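Local structure of L-lactate dehydrogenase (Trichomonas vaginalis, 4UUL) at residues E3-I9 with R33-L39. The protein probably interconverts L-lactate and pyruvate with NAD as cofactor, and belongs to the lactate/malate dehydrogenase superfamily. The protein carries 1 engineered substitution. Residues are numbered along the deposited sequence; the frame is centred on the assembly and turned at random.
Sequences EAAHVLI and RQVYLHL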
loop_
_atom_site.group_PDB
_atom_site.type_symbol
_atom_site.label_atom_id
_atom_site.label_comp_id
_atom_site.label_asym_id
_atom_site.label_seq_id
_atom_site.Cartn_x
_atom_site.Cartn_y
_atom_site.Cartn_z
ATOM N N GLU B 3 -24.306 3.904 -4.762
ATOM C CA GLU B 3 -23.873 2.738 -5.501
ATOM C C GLU B 3 -22.349 2.790 -5.491
ATOM O O GLU B 3 -21.751 3.859 -5.420
ATOM C CB GLU B 3 -24.376 2.758 -6.947
ATOM C CG GLU B 3 -25.877 2.439 -7.110
ATOM C CD GLU B 3 -26.316 2.371 -8.572
ATOM O OE1 GLU B 3 -26.213 1.278 -9.179
ATOM O OE2 GLU B 3 -26.770 3.403 -9.122
ATOM N N ALA B 4 -21.728 1.632 -5.517
ATOM C CA ALA B 4 -20.289 1.562 -5.479
ATOM C C ALA B 4 -19.712 2.229 -6.730
ATOM O O ALA B 4 -20.275 2.148 -7.814
ATOM C CB ALA B 4 -19.813 0.166 -5.436
ATOM N N ALA B 5 -18.552 2.835 -6.563
ATOM C CA ALA B 5 -17.812 3.378 -7.677
ATOM C C ALA B 5 -17.024 2.264 -8.338
ATOM O O ALA B 5 -16.372 1.477 -7.676
ATOM C CB ALA B 5 -16.856 4.454 -7.154
ATOM N N HIS B 6 -17.068 2.220 -9.669
ATOM C CA HIS B 6 -16.386 1.202 -10.428
ATOM C C HIS B 6 -15.057 1.708 -10.941
ATOM O O HIS B 6 -14.990 2.682 -11.699
ATOM C CB HIS B 6 -17.293 0.692 -11.555
ATOM C CG HIS B 6 -18.348 -0.234 -11.060
ATOM N ND1 HIS B 6 -18.436 -1.556 -11.436
ATOM C CD2 HIS B 6 -19.371 -0.022 -10.191
ATOM C CE1 HIS B 6 -19.447 -2.132 -10.786
ATOM N NE2 HIS B 6 -20.035 -1.213 -10.042
ATOM N N VAL B 7 -13.975 1.040 -10.553
ATOM C CA VAL B 7 -12.617 1.489 -10.806
ATOM C C VAL B 7 -11.863 0.436 -11.571
ATOM O O VAL B 7 -11.721 -0.683 -11.114
ATOM C CB VAL B 7 -11.891 1.725 -9.442
ATOM C CG1 VAL B 7 -10.456 2.151 -9.693
ATOM C CG2 VAL B 7 -12.654 2.714 -8.575
ATOM N N LEU B 8 -11.334 0.826 -12.728
ATOM C CA LEU B 8 -10.511 -0.063 -13.545
ATOM C C LEU B 8 -9.024 0.162 -13.243
ATOM O O LEU B 8 -8.551 1.291 -13.168
ATOM C CB LEU B 8 -10.747 0.211 -15.027
ATOM C CG LEU B 8 -9.780 -0.439 -16.008
ATOM C CD1 LEU B 8 -9.814 -1.974 -15.954
ATOM C CD2 LEU B 8 -10.037 0.040 -17.409
ATOM N N ILE B 9 -8.284 -0.935 -13.109
ATOM C CA ILE B 9 -6.827 -0.942 -13.101
ATOM C C ILE B 9 -6.360 -1.908 -14.178
ATOM O O ILE B 9 -6.727 -3.069 -14.152
ATOM C CB ILE B 9 -6.245 -1.383 -11.729
ATOM C CG1 ILE B 9 -6.786 -0.488 -10.604
ATOM C CG2 ILE B 9 -4.733 -1.380 -11.783
ATOM C CD1 ILE B 9 -6.491 -1.062 -9.210
ATOM N N ARG B 33 -17.528 5.850 0.409
ATOM C CA ARG B 33 -18.215 5.150 -0.659
ATOM C C ARG B 33 -17.524 3.821 -0.973
ATOM O O ARG B 33 -16.298 3.747 -0.964
ATOM C CB ARG B 33 -18.226 6.036 -1.892
ATOM C CG ARG B 33 -19.027 5.467 -3.037
ATOM C CD ARG B 33 -19.135 6.477 -4.168
ATOM N NE ARG B 33 -19.894 5.910 -5.280
ATOM C CZ ARG B 33 -19.930 6.424 -6.496
ATOM N NH1 ARG B 33 -19.247 7.526 -6.752
ATOM N NH2 ARG B 33 -20.625 5.811 -7.442
ATOM N N GLN B 34 -18.291 2.773 -1.253
ATOM C CA GLN B 34 -17.668 1.525 -1.660
ATOM C C GLN B 34 -17.096 1.578 -3.069
ATOM O O GLN B 34 -17.528 2.419 -3.888
ATOM C CB GLN B 34 -18.641 0.383 -1.572
ATOM C CG GLN B 34 -19.042 0.008 -0.156
ATOM C CD GLN B 34 -19.688 -1.330 -0.132
ATOM O OE1 GLN B 34 -20.710 -1.551 -0.798
ATOM N NE2 GLN B 34 -19.101 -2.248 0.624
ATOM N N VAL B 35 -16.167 0.659 -3.333
ATOM C CA VAL B 35 -15.552 0.532 -4.630
ATOM C C VAL B 35 -15.731 -0.890 -5.144
ATOM O O VAL B 35 -15.795 -1.851 -4.375
ATOM C CB VAL B 35 -14.062 0.914 -4.592
ATOM C CG1 VAL B 35 -13.915 2.368 -4.249
ATOM C CG2 VAL B 35 -13.274 -0.003 -3.659
ATOM N N TYR B 36 -15.844 -0.988 -6.462
ATOM C CA TYR B 36 -15.909 -2.253 -7.166
ATOM C C TYR B 36 -14.752 -2.240 -8.184
ATOM O O TYR B 36 -14.693 -1.333 -9.023
ATOM C CB TYR B 36 -17.258 -2.472 -7.881
ATOM C CG TYR B 36 -17.350 -3.815 -8.548
ATOM C CD1 TYR B 36 -16.719 -4.043 -9.767
ATOM C CD2 TYR B 36 -18.118 -4.832 -8.013
ATOM C CE1 TYR B 36 -16.824 -5.247 -10.422
ATOM C CE2 TYR B 36 -18.238 -6.051 -8.665
ATOM C CZ TYR B 36 -17.563 -6.256 -9.863
ATOM O OH TYR B 36 -17.671 -7.467 -10.502
ATOM N N LEU B 37 -13.787 -3.160 -8.037
ATOM C CA LEU B 37 -12.540 -3.126 -8.835
ATOM C C LEU B 37 -12.674 -3.987 -10.073
ATOM O O LEU B 37 -13.005 -5.151 -10.004
ATOM C CB LEU B 37 -11.347 -3.584 -7.993
ATOM C CG LEU B 37 -11.043 -2.722 -6.762
ATOM C CD1 LEU B 37 -9.897 -3.326 -6.017
ATOM C CD2 LEU B 37 -10.760 -1.345 -7.183
ATOM N N HIS B 38 -12.381 -3.379 -11.210
ATOM C CA HIS B 38 -12.216 -4.102 -12.483
ATOM C C HIS B 38 -10.717 -4.239 -12.705
ATOM O O HIS B 38 -10.004 -3.236 -12.774
ATOM C CB HIS B 38 -12.844 -3.331 -13.615
ATOM C CG HIS B 38 -14.319 -3.142 -13.496
ATOM N ND1 HIS B 38 -15.202 -3.623 -14.435
ATOM C CD2 HIS B 38 -15.079 -2.468 -12.597
ATOM C CE1 HIS B 38 -16.436 -3.278 -14.105
ATOM N NE2 HIS B 38 -16.396 -2.597 -12.980
ATOM N N LEU B 39 -10.238 -5.486 -12.726
ATOM C CA LEU B 39 -8.814 -5.790 -12.717
ATOM C C LEU B 39 -8.473 -6.513 -14.004
ATOM O O LEU B 39 -8.841 -7.682 -14.193
ATOM C CB LEU B 39 -8.477 -6.638 -11.487
ATOM C CG LEU B 39 -8.876 -6.001 -10.161
ATOM C CD1 LEU B 39 -8.729 -6.982 -9.034
ATOM C CD2 LEU B 39 -7.992 -4.805 -9.861
#
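The carbonyl oxygen of Glu3 is gripped twice by the guanidinium of Arg33, from NE at 2.8 Å and from NH2 at 3.0 Å. NE comes in nearly in line with the C=O, whereas NH2 sits well above the carbonyl plane. The arginine gets there fully extended, its CG anti to the backbone N (chi1 -175°), and the CB of Ala5 lies over one face of the guanidinium, 3.7 Å from Arg33 CZ. Beyond this clasp the chains pair as parallel strands, with the ladder running from Ala5 N to Gln34 O through to Ile9 N to His38 O. On one face of the sheet His6, Tyr36 and His38 cluster. His6 ND1 and His38 NE2 share a 2.8 Å hydrogen bond, the two rings meeting edge against edge with planes at 57°, and Tyr36 CB makes a CH-pi contact over the centre of the His6 ring, 3.7 Å from its centroid. Val68 of strand 64-70 borders this cluster, and His38 ND1 hydrogen-bonds to Ala75 O. The other face carries Val7 against Leu37 and Ile9 beside Leu39; helix 15-25 packs on Ile9 and Leu37, helix 46-57 on Leu37 and Leu39. Strand 5-10, helix 15-25 and strand 35-40 form the first beta-alpha-beta unit of the Rossmann fold, with strand 82-85 flanking 5-10 on its other side.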